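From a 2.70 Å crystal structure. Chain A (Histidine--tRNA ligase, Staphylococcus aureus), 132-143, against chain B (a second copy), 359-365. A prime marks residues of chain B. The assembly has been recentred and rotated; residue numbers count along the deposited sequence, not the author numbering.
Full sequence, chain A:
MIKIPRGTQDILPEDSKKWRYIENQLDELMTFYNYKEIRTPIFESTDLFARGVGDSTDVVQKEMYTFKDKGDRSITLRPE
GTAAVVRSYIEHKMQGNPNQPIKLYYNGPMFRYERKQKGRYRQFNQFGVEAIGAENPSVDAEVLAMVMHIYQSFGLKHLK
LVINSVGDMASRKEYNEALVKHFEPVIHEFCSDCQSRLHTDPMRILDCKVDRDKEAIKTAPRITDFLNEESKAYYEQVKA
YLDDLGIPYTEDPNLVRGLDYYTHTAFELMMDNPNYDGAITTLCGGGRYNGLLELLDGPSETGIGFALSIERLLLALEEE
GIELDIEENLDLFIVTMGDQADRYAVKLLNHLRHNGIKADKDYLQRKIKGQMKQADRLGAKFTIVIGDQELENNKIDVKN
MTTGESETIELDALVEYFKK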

ATOM      1  N   ILE A 132     -18.834   8.837  -0.503  1.00  6.38           N
ATOM      2  CA  ILE A 132     -19.490  10.147  -0.623  1.00  6.98           C
ATOM      3  C   ILE A 132     -20.625  10.149  -1.682  1.00 11.79           C
ATOM      4  O   ILE A 132     -20.535   9.513  -2.735  1.00 16.68           O
ATOM      5  N   GLY A 133     -21.719  10.827  -1.371  1.00 13.38           N
ATOM      6  CA  GLY A 133     -22.828  10.904  -2.285  1.00 12.61           C
ATOM      7  C   GLY A 133     -23.976   9.932  -2.123  1.00 19.98           C
ATOM      8  O   GLY A 133     -24.605   9.588  -3.121  1.00 22.88           O
ATOM      9  N   ALA A 134     -24.290   9.491  -0.908  1.00 22.67           N
ATOM     10  CA  ALA A 134     -25.416   8.575  -0.741  1.00 23.36           C
ATOM     11  C   ALA A 134     -25.827   8.392   0.696  1.00 26.30           C
ATOM     12  O   ALA A 134     -25.598   7.319   1.260  1.00 33.65           O
ATOM     13  N   GLU A 135     -26.457   9.400   1.295  1.00 25.19           N
ATOM     14  CA  GLU A 135     -26.883   9.264   2.696  1.00 27.54           C
ATOM     15  C   GLU A 135     -27.900   8.149   2.767  1.00 26.13           C
ATOM     16  O   GLU A 135     -29.006   8.294   2.274  1.00 28.89           O
ATOM     17  N   ASN A 136     -27.570   7.066   3.446  1.00 24.26           N
ATOM     18  CA  ASN A 136     -28.484   5.952   3.447  1.00 22.55           C
ATOM     19  C   ASN A 136     -28.048   4.923   4.475  1.00 22.75           C
ATOM     20  O   ASN A 136     -26.903   4.474   4.476  1.00 29.64           O
ATOM     21  N   PRO A 137     -28.941   4.575   5.403  1.00 17.73           N
ATOM     22  CA  PRO A 137     -28.658   3.590   6.441  1.00 15.38           C
ATOM     23  C   PRO A 137     -27.939   2.366   5.905  1.00 13.18           C
ATOM     24  O   PRO A 137     -26.970   1.929   6.487  1.00 19.80           O
ATOM     25  N   SER A 138     -28.363   1.842   4.768  1.00 10.80           N
ATOM     26  CA  SER A 138     -27.722   0.663   4.238  1.00  9.38           C
ATOM     27  C   SER A 138     -26.267   0.917   3.908  1.00  9.48           C
ATOM     28  O   SER A 138     -25.484  -0.021   3.894  1.00 13.76           O
ATOM     29  N   VAL A 139     -25.893   2.168   3.638  1.00  6.92           N
ATOM     30  CA  VAL A 139     -24.482   2.494   3.326  1.00  9.45           C
ATOM     31  C   VAL A 139     -23.667   2.439   4.610  1.00  9.55           C
ATOM     32  O   VAL A 139     -22.575   1.876   4.654  1.00  8.59           O
ATOM     33  N   ASP A 140     -24.216   3.074   5.639  1.00  9.42           N
ATOM     34  CA  ASP A 140     -23.635   3.109   6.962  1.00  7.69           C
ATOM     35  C   ASP A 140     -23.381   1.682   7.386  1.00  8.03           C
ATOM     36  O   ASP A 140     -22.259   1.331   7.753  1.00 12.10           O
ATOM     37  N   ALA A 141     -24.416   0.849   7.319  1.00  5.54           N
ATOM     38  CA  ALA A 141     -24.262  -0.549   7.695  1.00  8.80           C
ATOM     39  C   ALA A 141     -23.095  -1.172   6.919  1.00 10.90           C
ATOM     40  O   ALA A 141     -22.258  -1.844   7.518  1.00 13.07           O
ATOM     41  N   GLU A 142     -22.985  -0.881   5.621  1.00  9.37           N
ATOM     42  CA  GLU A 142     -21.890  -1.444   4.819  1.00 10.60           C
ATOM     43  C   GLU A 142     -20.515  -1.058   5.347  1.00 11.73           C
ATOM     44  O   GLU A 142     -19.606  -1.913   5.362  1.00  8.04           O
ATOM     45  N   VAL A 143     -20.351   0.208   5.768  1.00  7.15           N
ATOM     46  CA  VAL A 143     -19.065   0.601   6.284  1.00  4.49           C
ATOM     47  C   VAL A 143     -18.820   0.059   7.663  1.00  7.40           C
ATOM     48  O   VAL A 143     -17.666  -0.189   8.011  1.00 11.22           O
TER
ATOM     49  N   ALA B 359     -19.161  -8.025  -4.638  1.00 18.06           N
ATOM     50  CA  ALA B 359     -20.544  -7.679  -4.949  1.00 17.80           C
ATOM     51  C   ALA B 359     -20.847  -6.246  -4.542  1.00 16.30           C
ATOM     52  O   ALA B 359     -20.055  -5.621  -3.849  1.00 17.90           O
ATOM     53  N   ASP B 360     -21.933  -5.696  -5.067  1.00 14.22           N
ATOM     54  CA  ASP B 360     -22.350  -4.349  -4.710  1.00 11.52           C
ATOM     55  C   ASP B 360     -23.815  -4.219  -5.066  1.00 12.64           C
ATOM     56  O   ASP B 360     -24.312  -4.984  -5.893  1.00 16.41           O
ATOM     57  N   LYS B 361     -24.531  -3.346  -4.366  1.00  9.48           N
ATOM     58  CA  LYS B 361     -25.955  -3.144  -4.623  1.00  9.09           C
ATOM     59  C   LYS B 361     -26.135  -1.700  -4.951  1.00 10.36           C
ATOM     60  O   LYS B 361     -25.154  -0.979  -5.115  1.00  7.75           O
ATOM     61  N   ASP B 362     -27.383  -1.247  -4.909  1.00 15.89           N
ATOM     62  CA  ASP B 362     -27.676   0.136  -5.242  1.00 17.60           C
ATOM     63  C   ASP B 362     -28.098   1.021  -4.092  1.00 16.01           C
ATOM     64  O   ASP B 362     -29.176   0.846  -3.533  1.00 22.98           O
ATOM     65  N   TYR B 363     -27.230   1.960  -3.736  1.00 13.20           N
ATOM     66  CA  TYR B 363     -27.536   2.950  -2.713  1.00 13.47           C
ATOM     67  C   TYR B 363     -28.189   3.976  -3.621  1.00 17.66           C
ATOM     68  O   TYR B 363     -28.608   3.594  -4.710  1.00 26.96           O
ATOM     69  N   LEU B 364     -28.382   5.228  -3.242  1.00 16.88           N
ATOM     70  CA  LEU B 364     -29.021   6.151  -4.232  1.00 18.56           C
ATOM     71  C   LEU B 364     -30.459   5.811  -4.756  1.00 19.22           C
ATOM     72  O   LEU B 364     -31.016   6.559  -5.535  1.00 17.75           O
ATOM     73  N   GLN B 365     -31.026   4.669  -4.375  1.00 25.88           N
ATOM     74  CA  GLN B 365     -32.388   4.273  -4.776  1.00 28.07           C
ATOM     75  C   GLN B 365     -32.801   4.662  -6.170  1.00 24.47           C
ATOM     76  O   GLN B 365     -33.449   5.681  -6.342  1.00 27.95           O
TER

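The contact between the two stretches is built around one side chain, Tyr363′, which has more of its surface covered by the other stretch than any other residue here and points toward the chain A stretch. Its m rotamer (chi1 −59°) carries the ring past Asn136, Ser138 and Val139 as far as Glu142, so that the aromatic ring spans the helix start and its hydroxyl reaches a carboxylate one turn further on.

The polar anchor lies at that far end. Tyr363′ OH donates a short hydrogen bond of 2.5 Å to Glu142 OE2, the only hydrogen bond between the stretches. Glu142 points toward chain B with chi1 and chi2 both t, an extended chain that delivers its carboxylate to the phenol; both carboxylate oxygens also have hydrogen-bond partners elsewhere in the structure. Glu142 OE2 also lies 3.7 Å from Asp360′ OD2, a proximity of like charges rather than an attraction. Asp360′ leaves its backbone sideways, but the end of its side chain comes nearer, and its OD2 accepts a weak hydrogen bond from Lys361′ N (3.3 Å).

Apolar packing begins nearer the backbone of Tyr363′. Ala134 points toward chain B, and its CB lies 4.0 Å from Tyr363′ CB and 3.5 Å from Leu364′ CD1. Leu364′ starts sideways, with chi1 between wells at −105° and chi2 p, yet its end turns in to meet the alanine. Val139, a t rotamer directed sideways, brings CG2 to 3.5 Å from Tyr363′ CD1, approaching the ring obliquely.

Two polar side chains from the helix N-terminus line the edge of the ring. Asn136 (chi1 t) occupies the N-cap position: its OD1 accepts from Ser138 N at 2.8 Å, satisfying an amide that has no helical carbonyl before it, and also receives a 2.7 Å hydrogen bond from Ser138 OG. With OD1 committed to the cap, Asn136 ND2 faces the tyrosine, 4.0 Å from Tyr363′ CD1. Ser138, a p rotamer pointing toward chain B, places OG 3.4 Å from Tyr363′ CD1. These are van der Waals contacts, so the cap contributes shape to the interface while its hydrogen bonds stay within chain A.

Lys361′ also points toward chain A, but its p, t, m, m conformation curls NZ back to its own chain, where it donates a weak hydrogen bond to Asp362′ O (3.1 Å). Lys361′ NZ remains 4.3 Å from Ser138 OG. Asp362′ and Glu135 both point away.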

ATOM      1  CB  ILE A 132     -18.470  11.246  -0.966  1.00  2.00           C
ATOM      2  CG1 ILE A 132     -17.205  11.075  -0.144  1.00  2.00           C
ATOM      3  CG2 ILE A 132     -19.015  12.630  -0.658  1.00  2.00           C
ATOM      4  CD1 ILE A 132     -15.975  11.762  -0.782  1.00  2.00           C
ATOM      5  CB  ALA A 134     -25.094   7.225  -1.348  1.00 20.00           C
ATOM      6  CB  GLU A 135     -27.511  10.544   3.209  1.00 32.05           C
ATOM      7  CG  GLU A 135     -27.880  10.486   4.666  1.00 34.77           C
ATOM      8  CD  GLU A 135     -28.126  11.859   5.208  1.00 41.42           C
ATOM      9  OE1 GLU A 135     -29.259  12.350   4.990  1.00 45.46           O
ATOM     10  OE2 GLU A 135     -27.179  12.462   5.800  1.00 42.77           O
ATOM     11  CB  ASN A 136     -28.468   5.357   2.019  1.00 18.06           C
ATOM     12  CG  ASN A 136     -29.209   4.040   1.896  1.00 19.31           C
ATOM     13  OD1 ASN A 136     -29.647   3.451   2.871  1.00 27.61           O
ATOM     14  ND2 ASN A 136     -29.315   3.550   0.680  1.00 19.07           N
ATOM     15  CB  PRO A 137     -30.047   3.216   6.921  1.00 16.02           C
ATOM     16  CG  PRO A 137     -30.755   4.529   6.878  1.00 15.42           C
ATOM     17  CD  PRO A 137     -30.254   5.205   5.618  1.00 15.81           C
ATOM     18  CB  SER A 138     -28.454   0.164   3.012  1.00  7.30           C
ATOM     19  OG  SER A 138     -28.460   1.173   2.026  1.00 17.94           O
ATOM     20  CB  VAL A 139     -24.296   3.909   2.746  1.00  7.54           C
ATOM     21  CG1 VAL A 139     -22.849   4.094   2.345  1.00 10.23           C
ATOM     22  CG2 VAL A 139     -25.185   4.109   1.556  1.00 10.57           C
ATOM     23  CB  ASP A 140     -24.625   3.732   7.939  1.00 11.08           C
ATOM     24  CG  ASP A 140     -24.681   5.223   7.829  1.00 12.85           C
ATOM     25  OD1 ASP A 140     -24.664   5.873   8.883  1.00 15.81           O
ATOM     26  OD2 ASP A 140     -24.723   5.752   6.703  1.00 14.92           O
ATOM     27  CB  ALA A 141     -25.546  -1.331   7.464  1.00  4.41           C
ATOM     28  CB  GLU A 142     -21.973  -1.020   3.358  1.00 11.93           C
ATOM     29  CG  GLU A 142     -20.798  -1.496   2.535  1.00 10.28           C
ATOM     30  CD  GLU A 142     -20.774  -0.872   1.163  1.00 13.91           C
ATOM     31  OE1 GLU A 142     -20.134   0.195   1.024  1.00 18.80           O
ATOM     32  OE2 GLU A 142     -21.390  -1.441   0.232  1.00  8.80           O
ATOM     33  CB  VAL A 143     -18.767   2.094   6.237  1.00  2.72           C
ATOM     34  CG1 VAL A 143     -19.463   2.773   5.071  1.00  2.00           C
ATOM     35  CG2 VAL A 143     -19.011   2.734   7.540  1.00  2.00           C
TER
ATOM     36  CB  ALA B 359     -21.503  -8.647  -4.263  1.00 15.69           C
ATOM     37  CB  ASP B 360     -21.536  -3.284  -5.420  1.00  5.59           C
ATOM     38  CG  ASP B 360     -21.244  -2.114  -4.522  1.00 11.84           C
ATOM     39  OD1 ASP B 360     -20.587  -1.157  -4.958  1.00 15.00           O
ATOM     40  OD2 ASP B 360     -21.662  -2.145  -3.349  1.00 13.11           O
ATOM     41  CB  LYS B 361     -26.812  -3.483  -3.396  1.00  8.36           C
ATOM     42  CG  LYS B 361     -26.555  -2.597  -2.220  1.00  6.81           C
ATOM     43  CD  LYS B 361     -27.261  -3.082  -1.027  1.00  8.22           C
ATOM     44  CE  LYS B 361     -28.710  -2.870  -1.209  1.00 18.05           C
ATOM     45  NZ  LYS B 361     -28.978  -1.415  -1.355  1.00 25.03           N
ATOM     46  CB  ASP B 362     -28.730   0.199  -6.371  1.00 22.46           C
ATOM     47  CG  ASP B 362     -29.222   1.628  -6.659  1.00 26.70           C
ATOM     48  OD1 ASP B 362     -30.359   1.979  -6.247  1.00 28.14           O
ATOM     49  OD2 ASP B 362     -28.471   2.406  -7.289  1.00 28.46           O
ATOM     50  CB  TYR B 363     -26.230   3.408  -2.084  1.00 11.50           C
ATOM     51  CG  TYR B 363     -25.529   2.200  -1.477  1.00  9.59           C
ATOM     52  CD1 TYR B 363     -26.151   1.464  -0.473  1.00 11.31           C
ATOM     53  CD2 TYR B 363     -24.313   1.734  -1.958  1.00  2.00           C
ATOM     54  CE1 TYR B 363     -25.595   0.302   0.026  1.00  9.07           C
ATOM     55  CE2 TYR B 363     -23.747   0.561  -1.447  1.00  2.73           C
ATOM     56  CZ  TYR B 363     -24.402  -0.143  -0.461  1.00  2.07           C
ATOM     57  OH  TYR B 363     -23.903  -1.323   0.038  1.00 12.12           O
ATOM     58  CB  LEU B 364     -28.118   6.336  -5.453  1.00  7.27           C
ATOM     59  CG  LEU B 364     -27.337   7.627  -5.625  1.00 10.53           C
ATOM     60  CD1 LEU B 364     -26.346   7.789  -4.524  1.00 12.51           C
ATOM     61  CD2 LEU B 364     -26.614   7.577  -6.972  1.00 18.57           C
ATOM     62  CB  GLN B 365     -33.420   4.867  -3.803  1.00 33.20           C
ATOM     63  CG  GLN B 365     -33.497   4.177  -2.448  1.00 46.40           C
ATOM     64  CD  GLN B 365     -34.127   5.048  -1.370  1.00 50.35           C
ATOM     65  OE1 GLN B 365     -34.958   4.586  -0.574  1.00 54.11           O
ATOM     66  NE2 GLN B 365     -33.726   6.312  -1.332  1.00 50.08           N
TER